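Local coordinates for protein alternansucrase (Leuconostoc mesenteroides, PDB 6HVG) that belongs to glycosyl hydrolase family 70 and joins a calcium-containing, TIM-barrel-related enzyme body to choline-binding-type and putative cell wall binding repeats, at residues A[1259-1264]-A[1268-1273]; A[541-546]-A[1189-1194]; A[972-977]-A[1005-1010]. All coordinates share one frame; numbering follows the deposited sequence.

Interaction 1: A[1259-1264]-A[1268-1273]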
loop_
_atom_site.group_PDB
_atom_site.type_symbol
_atom_site.label_atom_id
_atom_site.label_comp_id
_atom_site.label_asym_id
_atom_site.label_seq_id
_atom_site.Cartn_x
_atom_site.Cartn_y
_atom_site.Cartn_z
ATOM N N TYR A 1259 -17.163 14.070 11.819
ATOM C CA TYR A 1259 -17.788 15.016 12.771
ATOM C C TYR A 1259 -17.674 14.548 14.215
ATOM O O TYR A 1259 -18.629 14.607 14.970
ATOM C CB TYR A 1259 -19.242 15.282 12.376
ATOM C CG TYR A 1259 -19.355 15.874 10.992
ATOM C CD1 TYR A 1259 -18.984 17.189 10.764
ATOM C CD2 TYR A 1259 -19.810 15.114 9.904
ATOM C CE1 TYR A 1259 -19.062 17.741 9.501
ATOM C CE2 TYR A 1259 -19.899 15.661 8.631
ATOM C CZ TYR A 1259 -19.523 16.976 8.436
ATOM O OH TYR A 1259 -19.594 17.537 7.174
ATOM N N TYR A 1260 -16.490 14.069 14.586
ATOM C CA TYR A 1260 -16.145 13.769 15.973
ATOM C C TYR A 1260 -15.984 15.083 16.744
ATOM O O TYR A 1260 -16.212 15.120 17.947
ATOM C CB TYR A 1260 -14.850 12.957 15.998
ATOM C CG TYR A 1260 -14.335 12.545 17.355
ATOM C CD1 TYR A 1260 -15.020 11.628 18.118
ATOM C CD2 TYR A 1260 -13.139 13.043 17.850
ATOM C CE1 TYR A 1260 -14.542 11.238 19.340
ATOM C CE2 TYR A 1260 -12.654 12.663 19.081
ATOM C CZ TYR A 1260 -13.356 11.767 19.822
ATOM O OH TYR A 1260 -12.877 11.385 21.061
ATOM N N VAL A 1261 -15.579 16.142 16.040
ATOM C CA VAL A 1261 -15.593 17.496 16.580
ATOM C C VAL A 1261 -17.008 18.034 16.397
ATOM O O VAL A 1261 -17.493 18.128 15.274
ATOM C CB VAL A 1261 -14.618 18.428 15.848
ATOM C CG1 VAL A 1261 -14.658 19.833 16.453
ATOM C CG2 VAL A 1261 -13.193 17.886 15.893
ATOM N N LEU A 1262 -17.667 18.382 17.501
ATOM C CA LEU A 1262 -19.114 18.596 17.502
ATOM C C LEU A 1262 -19.551 19.933 16.943
ATOM O O LEU A 1262 -18.919 20.958 17.160
ATOM C CB LEU A 1262 -19.665 18.432 18.905
ATOM C CG LEU A 1262 -19.473 17.031 19.479
ATOM C CD1 LEU A 1262 -19.849 16.965 20.949
ATOM C CD2 LEU A 1262 -20.292 16.050 18.676
ATOM N N LYS A 1263 -20.675 19.878 16.237
ATOM C CA LYS A 1263 -21.129 20.928 15.347
ATOM C C LYS A 1263 -22.645 21.010 15.396
ATOM O O LYS A 1263 -23.309 20.013 15.656
ATOM C CB LYS A 1263 -20.647 20.550 13.952
ATOM C CG LYS A 1263 -20.865 21.523 12.805
ATOM C CD LYS A 1263 -20.977 20.734 11.507
ATOM C CE LYS A 1263 -20.807 21.528 10.228
ATOM N NZ LYS A 1263 -21.195 20.680 9.063
ATOM N N ASP A 1264 -23.178 22.209 15.192
ATOM C CA ASP A 1264 -24.603 22.423 15.078
ATOM C C ASP A 1264 -24.972 22.397 13.607
ATOM O O ASP A 1264 -24.376 23.138 12.819
ATOM C CB ASP A 1264 -24.962 23.775 15.663
ATOM C CG ASP A 1264 -26.363 24.197 15.309
ATOM O OD1 ASP A 1264 -27.309 23.456 15.644
ATOM O OD2 ASP A 1264 -26.520 25.252 14.675
ATOM N N ASN A 1268 -24.024 25.448 11.153
ATOM C CA ASN A 1268 -22.727 24.862 10.794
ATOM C C ASN A 1268 -21.544 25.401 11.596
ATOM O O ASN A 1268 -20.420 25.202 11.213
ATOM C CB ASN A 1268 -22.482 24.968 9.306
ATOM C CG ASN A 1268 -23.498 24.176 8.498
ATOM O OD1 ASN A 1268 -23.567 22.943 8.589
ATOM N ND2 ASN A 1268 -24.259 24.878 7.664
ATOM N N GLN A 1269 -21.812 26.023 12.740
ATOM C CA GLN A 1269 -20.780 26.505 13.632
ATOM C C GLN A 1269 -20.417 25.410 14.623
ATOM O O GLN A 1269 -21.281 24.653 15.064
ATOM C CB GLN A 1269 -21.278 27.746 14.375
ATOM C CG GLN A 1269 -20.225 28.422 15.237
ATOM C CD GLN A 1269 -20.756 29.649 15.925
ATOM O OE1 GLN A 1269 -21.917 30.004 15.768
ATOM N NE2 GLN A 1269 -19.910 30.294 16.712
ATOM N N TYR A 1270 -19.132 25.316 14.964
ATOM C CA TYR A 1270 -18.664 24.276 15.874
ATOM C C TYR A 1270 -18.733 24.797 17.295
ATOM O O TYR A 1270 -18.511 25.974 17.533
ATOM C CB TYR A 1270 -17.232 23.854 15.532
ATOM C CG TYR A 1270 -17.067 22.974 14.281
ATOM C CD1 TYR A 1270 -16.900 23.538 13.021
ATOM C CD2 TYR A 1270 -17.048 21.583 14.362
ATOM C CE1 TYR A 1270 -16.730 22.756 11.894
ATOM C CE2 TYR A 1270 -16.886 20.801 13.230
ATOM C CZ TYR A 1270 -16.714 21.401 12.011
ATOM O OH TYR A 1270 -16.575 20.634 10.892
ATOM N N PHE A 1271 -19.035 23.940 18.250
ATOM C CA PHE A 1271 -19.098 24.404 19.638
ATOM C C PHE A 1271 -17.704 24.740 20.145
ATOM O O PHE A 1271 -16.734 24.059 19.814
ATOM C CB PHE A 1271 -19.789 23.363 20.546
ATOM C CG PHE A 1271 -21.163 22.965 20.063
ATOM C CD1 PHE A 1271 -22.163 23.919 19.968
ATOM C CD2 PHE A 1271 -21.431 21.672 19.648
ATOM C CE1 PHE A 1271 -23.404 23.587 19.492
ATOM C CE2 PHE A 1271 -22.687 21.331 19.178
ATOM C CZ PHE A 1271 -23.670 22.282 19.098
ATOM N N ASN A 1272 -17.606 25.798 20.941
ATOM C CA ASN A 1272 -16.337 26.189 21.542
ATOM C C ASN A 1272 -16.506 26.885 22.887
ATOM O O ASN A 1272 -17.492 27.592 23.107
ATOM C CB ASN A 1272 -15.543 27.086 20.579
ATOM C CG ASN A 1272 -14.046 27.058 20.859
ATOM O OD1 ASN A 1272 -13.552 27.805 21.687
ATOM N ND2 ASN A 1272 -13.329 26.170 20.188
ATOM N N ILE A 1273 -15.520 26.703 23.767
ATOM C CA ILE A 1273 -15.562 27.251 25.136
ATOM C C ILE A 1273 -14.235 27.871 25.613
ATOM O O ILE A 1273 -14.048 28.092 26.801
ATOM C CB ILE A 1273 -15.934 26.147 26.136
ATOM C CG1 ILE A 1273 -15.090 24.907 25.854
ATOM C CG2 ILE A 1273 -17.423 25.830 26.064
ATOM C CD1 ILE A 1273 -14.721 24.132 27.082
HETATM O O HOH W 1 -17.095 21.645 18.948
#
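Lys1263 lays its aliphatic stem over the phenol ring of Tyr1270 where a tight chain reversal brings the two residues together. CG stands almost on the ring normal, 4.0 Å from the centroid and only 9° off it, a CH-pi contact over the face. Val1261 approaches the same ring differently: its carbonyl O lies at the edge, near the ring plane, 3.4 Å from Tyr1270 CE2, while its CG1 packs against CD2. With CG of Lys1263 anti to the backbone N (chi1 -175°) and the chain extended beyond it, the ammonium is carried past the ring to Asn1268, where NZ makes a weak hydrogen bond of 3.3 Å to OD1.

The backbones set this arrangement. Lys1263 and Tyr1270 form a single beta bridge, flanked by Asp1264 N to Gln1269 O at 3.1 Å, nearly straight at 177°, and by Phe1271 N to Leu1262 O at 3.2 Å. Leu1262 O also accepts from a water that donates in turn to Phe1271 O. Next to the turn, Asn1268 N reaches Asp1264 O in a weak, bent bond.

Both segments lie in the loop between strands 1248-1252 and 1291-1292 of the family 70 region, beside strand 1190-1197. Farther out, the Asp1264 carboxylate is held by Thr1267 within the turn and by Ser1305 beyond it. The Phe1271 ring, whose CD2 touches Leu1262 CB at 3.8 Å, meets Phe1280 at a shallow interplanar angle and Trp443 nearly perpendicularly.

Although it is hairpin-like, the reversal has too little pairing to make a regular ladder. Across the two segments, backbone bonds close the reversal, while the lysine adds a CG methylene over an aromatic face and an ammonium weakly hydrogen-bonded to a side-chain oxygen.

Interaction 2: A[541-546]-A[1189-1194]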
loop_
_atom_site.group_PDB
_atom_site.type_symbol
_atom_site.label_atom_id
_atom_site.label_comp_id
_atom_site.label_asym_id
_atom_site.label_seq_id
_atom_site.Cartn_x
_atom_site.Cartn_y
_atom_site.Cartn_z
ATOM N N SER A 541 -6.884 30.230 9.820
ATOM C CA SER A 541 -6.705 31.147 10.945
ATOM C C SER A 541 -7.996 31.492 11.732
ATOM O O SER A 541 -7.919 31.810 12.917
ATOM C CB SER A 541 -6.067 32.431 10.441
ATOM O OG SER A 541 -6.868 33.017 9.433
ATOM N N HIS A 542 -9.172 31.412 11.102
ATOM C CA HIS A 542 -10.425 31.687 11.809
ATOM C C HIS A 542 -10.776 30.610 12.863
ATOM O O HIS A 542 -11.082 30.936 14.011
ATOM C CB HIS A 542 -11.583 31.863 10.825
ATOM C CG HIS A 542 -12.825 32.423 11.458
ATOM N ND1 HIS A 542 -13.957 31.662 11.694
ATOM C CD2 HIS A 542 -13.097 33.662 11.944
ATOM C CE1 HIS A 542 -14.871 32.406 12.290
ATOM N NE2 HIS A 542 -14.375 33.622 12.456
ATOM N N ARG A 543 -10.715 29.337 12.479
ATOM C CA ARG A 543 -11.171 28.244 13.335
ATOM C C ARG A 543 -10.070 27.490 14.068
ATOM O O ARG A 543 -10.313 26.924 15.138
ATOM C CB ARG A 543 -11.950 27.232 12.512
ATOM C CG ARG A 543 -13.244 27.785 11.929
ATOM C CD ARG A 543 -14.045 26.715 11.217
ATOM N NE ARG A 543 -13.295 26.203 10.085
ATOM C CZ ARG A 543 -13.720 25.259 9.259
ATOM N NH1 ARG A 543 -14.909 24.705 9.402
ATOM N NH2 ARG A 543 -12.929 24.861 8.274
ATOM N N THR A 544 -8.865 27.471 13.513
ATOM C CA THR A 544 -7.828 26.578 14.023
ATOM C C THR A 544 -6.445 27.229 13.875
ATOM O O THR A 544 -5.536 26.684 13.264
ATOM C CB THR A 544 -7.955 25.194 13.337
ATOM O OG1 THR A 544 -6.990 24.306 13.871
ATOM C CG2 THR A 544 -7.752 25.280 11.868
ATOM N N PRO A 545 -6.289 28.420 14.462
ATOM C CA PRO A 545 -5.077 29.204 14.251
ATOM C C PRO A 545 -3.775 28.556 14.798
ATOM O O PRO A 545 -2.713 28.823 14.262
ATOM C CB PRO A 545 -5.391 30.524 14.963
ATOM C CG PRO A 545 -6.335 30.141 16.048
ATOM C CD PRO A 545 -7.142 28.992 15.523
ATOM N N ASN A 546 -3.856 27.730 15.842
ATOM C CA ASN A 546 -2.655 27.051 16.386
ATOM C C ASN A 546 -2.000 26.136 15.360
ATOM O O ASN A 546 -0.805 25.862 15.405
ATOM C CB ASN A 546 -3.005 26.204 17.623
ATOM C CG ASN A 546 -3.643 27.019 18.733
ATOM O OD1 ASN A 546 -3.638 28.248 18.698
ATOM N ND2 ASN A 546 -4.169 26.337 19.724
ATOM N N ASN A 1189 -12.186 20.483 4.340
ATOM C CA ASN A 1189 -12.051 21.532 5.340
ATOM C C ASN A 1189 -12.848 21.295 6.620
ATOM O O ASN A 1189 -13.437 22.226 7.146
ATOM C CB ASN A 1189 -12.412 22.876 4.734
ATOM C CG ASN A 1189 -11.489 23.264 3.590
ATOM O OD1 ASN A 1189 -10.285 23.316 3.734
ATOM N ND2 ASN A 1189 -12.059 23.574 2.461
ATOM N N LEU A 1190 -12.844 20.058 7.120
ATOM C CA LEU A 1190 -13.536 19.702 8.378
ATOM C C LEU A 1190 -12.598 19.709 9.580
ATOM O O LEU A 1190 -11.404 19.456 9.448
ATOM C CB LEU A 1190 -14.165 18.306 8.303
ATOM C CG LEU A 1190 -15.115 18.038 7.136
ATOM C CD1 LEU A 1190 -15.718 16.653 7.292
ATOM C CD2 LEU A 1190 -16.206 19.079 7.053
ATOM N N LEU A 1191 -13.146 19.994 10.753
ATOM C CA LEU A 1191 -12.347 19.992 11.963
ATOM C C LEU A 1191 -12.185 18.552 12.425
ATOM O O LEU A 1191 -13.121 17.742 12.385
ATOM C CB LEU A 1191 -12.951 20.880 13.067
ATOM C CG LEU A 1191 -13.124 22.382 12.793
ATOM C CD1 LEU A 1191 -13.156 23.173 14.098
ATOM C CD2 LEU A 1191 -12.057 22.962 11.887
ATOM N N TYR A 1192 -10.969 18.250 12.866
ATOM C CA TYR A 1192 -10.562 16.883 13.161
ATOM C C TYR A 1192 -9.606 16.926 14.326
ATOM O O TYR A 1192 -8.835 17.876 14.448
ATOM C CB TYR A 1192 -9.849 16.297 11.948
ATOM C CG TYR A 1192 -9.723 14.804 11.934
ATOM C CD1 TYR A 1192 -10.754 14.016 11.483
ATOM C CD2 TYR A 1192 -8.552 14.190 12.303
ATOM C CE1 TYR A 1192 -10.639 12.640 11.441
ATOM C CE2 TYR A 1192 -8.424 12.823 12.270
ATOM C CZ TYR A 1192 -9.468 12.049 11.836
ATOM O OH TYR A 1192 -9.340 10.673 11.813
ATOM N N VAL A 1193 -9.685 15.913 15.184
ATOM C CA VAL A 1193 -8.753 15.763 16.287
ATOM C C VAL A 1193 -7.655 14.836 15.815
ATOM O O VAL A 1193 -7.902 13.682 15.525
ATOM C CB VAL A 1193 -9.420 15.146 17.520
ATOM C CG1 VAL A 1193 -8.386 14.804 18.574
ATOM C CG2 VAL A 1193 -10.427 16.111 18.105
ATOM N N ALA A 1194 -6.441 15.363 15.737
ATOM C CA ALA A 1194 -5.281 14.584 15.351
ATOM C C ALA A 1194 -4.296 14.505 16.503
ATOM O O ALA A 1194 -4.377 15.284 17.440
ATOM C CB ALA A 1194 -4.620 15.218 14.145
HETATM O O HOH W 2 -16.205 23.273 6.745
#
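The carbonyl O of Asn1189 is gripped twice, by Arg543 NH2 at 2.9 Å and by a water that donates to it at 3.0 Å. It belongs to a G1 beta bulge, in which Asn1189 and Leu1190 both face Ala1172 of the neighbouring strand 1166-1175. The bulge opens strand 1190-1197, an outermost strand of a six-stranded antiparallel sheet in the family 70 body, and Arg543 reaches it from the loop that follows strand 534-537 of the same sheet.

The arginine bond is slightly bent, with an N-H...O angle of 151°. NH2 does not lie in the carbonyl plane but is tilted 33° from it, and the oxygen in turn sits somewhat outside the guanidinium plane. The water that donates to Asn1189 O also accepts from Arg543 NH1 in a longer bond, so the two terminal nitrogens reach one oxygen, one directly and the other through the solvent molecule.

The side chain bends at chi3 (-63°), and NE is held by a salt bridge to Asp540, a few residues earlier in the same loop; both are consistent with this orientation. The salt bridge fixes one side of the guanidinium and would probably balance part of its charge. Thr1171 of strand 1166-1175 touches both Arg543 and Leu1191.

The remaining contact is apolar and approaches from a face, not an edge. Leu1191 is largely buried, and its CD2 methyl rests over the centre of the guanidinium, 3.8 Å above its plane and 3.9 Å from both CZ and NE of Arg543.

Interaction 3: A[972-977]-A[1005-1010]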
loop_
_atom_site.group_PDB
_atom_site.type_symbol
_atom_site.label_atom_id
_atom_site.label_comp_id
_atom_site.label_asym_id
_atom_site.label_seq_id
_atom_site.Cartn_x
_atom_site.Cartn_y
_atom_site.Cartn_z
ATOM N N LEU A 972 39.763 -17.144 -23.569
ATOM C CA LEU A 972 39.534 -18.430 -22.924
ATOM C C LEU A 972 38.412 -19.104 -23.682
ATOM O O LEU A 972 37.289 -18.594 -23.664
ATOM C CB LEU A 972 39.068 -18.256 -21.492
ATOM C CG LEU A 972 40.079 -17.839 -20.434
ATOM C CD1 LEU A 972 39.359 -17.767 -19.102
ATOM C CD2 LEU A 972 41.235 -18.821 -20.372
ATOM N N ILE A 973 38.687 -20.238 -24.336
ATOM C CA ILE A 973 37.650 -20.904 -25.137
ATOM C C ILE A 973 36.987 -22.027 -24.328
ATOM O O ILE A 973 37.661 -22.810 -23.666
ATOM C CB ILE A 973 38.186 -21.469 -26.469
ATOM C CG1 ILE A 973 39.203 -20.516 -27.127
ATOM C CG2 ILE A 973 37.017 -21.768 -27.407
ATOM C CD1 ILE A 973 38.597 -19.315 -27.804
ATOM N N PHE A 974 35.662 -22.099 -24.392
ATOM C CA PHE A 974 34.904 -23.112 -23.669
ATOM C C PHE A 974 34.012 -23.885 -24.631
ATOM O O PHE A 974 33.476 -23.318 -25.583
ATOM C CB PHE A 974 34.018 -22.476 -22.596
ATOM C CG PHE A 974 34.774 -21.841 -21.464
ATOM C CD1 PHE A 974 35.258 -20.551 -21.579
ATOM C CD2 PHE A 974 34.992 -22.537 -20.276
ATOM C CE1 PHE A 974 35.942 -19.959 -20.528
ATOM C CE2 PHE A 974 35.676 -21.952 -19.215
ATOM C CZ PHE A 974 36.152 -20.664 -19.340
ATOM N N HIS A 975 33.850 -25.176 -24.356
ATOM C CA HIS A 975 33.071 -26.080 -25.205
ATOM C C HIS A 975 31.948 -26.708 -24.385
ATOM O O HIS A 975 31.895 -26.532 -23.160
ATOM C CB HIS A 975 33.978 -27.180 -25.787
ATOM C CG HIS A 975 35.175 -26.656 -26.519
ATOM N ND1 HIS A 975 35.157 -26.370 -27.866
ATOM C CD2 HIS A 975 36.425 -26.356 -26.088
ATOM C CE1 HIS A 975 36.340 -25.913 -28.235
ATOM N NE2 HIS A 975 37.128 -25.893 -27.176
ATOM N N LYS A 976 31.091 -27.482 -25.050
ATOM C CA LYS A 976 30.044 -28.239 -24.364
ATOM C C LYS A 976 30.669 -29.107 -23.275
ATOM O O LYS A 976 30.200 -29.143 -22.148
ATOM C CB LYS A 976 29.250 -29.101 -25.358
ATOM C CG LYS A 976 28.083 -29.883 -24.752
ATOM C CD LYS A 976 27.396 -30.784 -25.775
ATOM C CE LYS A 976 26.185 -31.496 -25.184
ATOM N NZ LYS A 976 26.576 -32.589 -24.235
ATOM N N THR A 977 31.734 -29.805 -23.633
ATOM C CA THR A 977 32.451 -30.645 -22.695
ATOM C C THR A 977 33.866 -30.090 -22.578
ATOM O O THR A 977 34.469 -29.688 -23.577
ATOM C CB THR A 977 32.401 -32.119 -23.157
ATOM O OG1 THR A 977 32.546 -32.974 -22.017
ATOM C CG2 THR A 977 33.467 -32.428 -24.242
ATOM N N GLY A 1005 29.954 -19.124 -14.177
ATOM C CA GLY A 1005 31.397 -19.417 -14.144
ATOM C C GLY A 1005 32.198 -18.129 -13.984
ATOM O O GLY A 1005 31.974 -17.158 -14.710
ATOM N N VAL A 1006 33.113 -18.110 -13.021
ATOM C CA VAL A 1006 33.993 -16.981 -12.829
ATOM C C VAL A 1006 35.437 -17.458 -12.838
ATOM O O VAL A 1006 35.780 -18.435 -12.169
ATOM C CB VAL A 1006 33.721 -16.246 -11.510
ATOM C CG1 VAL A 1006 34.566 -14.975 -11.437
ATOM C CG2 VAL A 1006 32.249 -15.890 -11.396
ATOM N N TRP A 1007 36.284 -16.745 -13.586
ATOM C CA TRP A 1007 37.669 -17.124 -13.769
ATOM C C TRP A 1007 38.601 -15.956 -13.444
ATOM O O TRP A 1007 38.328 -14.782 -13.768
ATOM C CB TRP A 1007 37.886 -17.591 -15.199
ATOM C CG TRP A 1007 37.194 -18.880 -15.482
ATOM C CD1 TRP A 1007 35.894 -19.051 -15.767
ATOM C CD2 TRP A 1007 37.784 -20.173 -15.516
ATOM N NE1 TRP A 1007 35.619 -20.380 -15.976
ATOM C CE2 TRP A 1007 36.773 -21.088 -15.819
ATOM C CE3 TRP A 1007 39.071 -20.648 -15.303
ATOM C CZ2 TRP A 1007 37.004 -22.450 -15.917
ATOM C CZ3 TRP A 1007 39.304 -22.009 -15.407
ATOM C CH2 TRP A 1007 38.279 -22.890 -15.713
ATOM N N VAL A 1008 39.715 -16.281 -12.806
ATOM C CA VAL A 1008 40.689 -15.290 -12.414
ATOM C C VAL A 1008 42.079 -15.755 -12.844
ATOM O O VAL A 1008 42.315 -16.952 -12.979
ATOM C CB VAL A 1008 40.642 -15.027 -10.878
ATOM C CG1 VAL A 1008 39.271 -14.511 -10.451
ATOM C CG2 VAL A 1008 41.011 -16.280 -10.079
ATOM N N PRO A 1009 43.009 -14.810 -13.035
ATOM C CA PRO A 1009 44.355 -15.216 -13.370
ATOM C C PRO A 1009 45.073 -15.884 -12.211
ATOM O O PRO A 1009 44.986 -15.388 -11.083
ATOM C CB PRO A 1009 45.067 -13.896 -13.735
ATOM C CG PRO A 1009 44.111 -12.800 -13.529
ATOM C CD PRO A 1009 42.850 -13.348 -12.966
ATOM N N VAL A 1010 45.794 -16.978 -12.499
ATOM C CA VAL A 1010 46.636 -17.614 -11.506
ATOM C C VAL A 1010 47.833 -16.742 -11.252
ATOM O O VAL A 1010 48.214 -15.961 -12.109
ATOM C CB VAL A 1010 47.140 -19.019 -11.917
ATOM C CG1 VAL A 1010 45.997 -19.877 -12.422
ATOM C CG2 VAL A 1010 48.247 -18.938 -12.942
#
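Phe974 and Trp1007 carry the aromatic part of this contact, an offset edge-to-face pair. The phenyl edge is directed at the indole face, with the Phe974 ring centroid 5.0 Å from that of the five-membered ring of Trp1007 and the planes at 61°. The closest atom is CZ, 3.4 Å from Trp1007 NE1 and displaced from the middle of the indole toward its rim. Farther along the same edge, Phe974 CE2 lies 3.6 Å from Trp1007 CZ2. The two side chains reach in from facing strands and overlap in passing.

The aliphatic part is looser: Leu972 CD1 comes to 4.2 Å from Trp1007 CB, beside the root of the indole.

These residues lie on separate sheets. Strand 971-975 pairs with strand 927-931, whereas strand 1003-1009 runs between 910-915 and 940-947 in a larger antiparallel sheet. Ile913 also touches Phe974, and Phe980 makes a further edge-to-face contact with Trp1007. The contacts of this sheet-to-sheet joint are carbon-rich and buried, consistent with packing held by dispersion and ring electrostatics instead of directional polar bonds.

Overall arrangement
Interactions 1 and 2 adjoin, their centres 11 Å apart. Strand 1190-1197 links them: Tyr1270 OH accepts a weak hydrogen bond from Leu1191 N, and Val1261 packs on Leu1191. From the neighbouring loop, Arg543 NH1 also lies close to Tyr1270 CE1. Interaction 3 stands alone, about 79 Å from interaction 1 and 71 Å from interaction 2 between centres, on the other side of the chain's centre. In sequence, however, it is nested within the long loop closed by interaction 2, while interaction 1 follows both. Within the family 70 range the chain thus leaves after 541-546, forms interaction 3 on the far side, and returns at 1189-1194 and 1259-1273 to pack together.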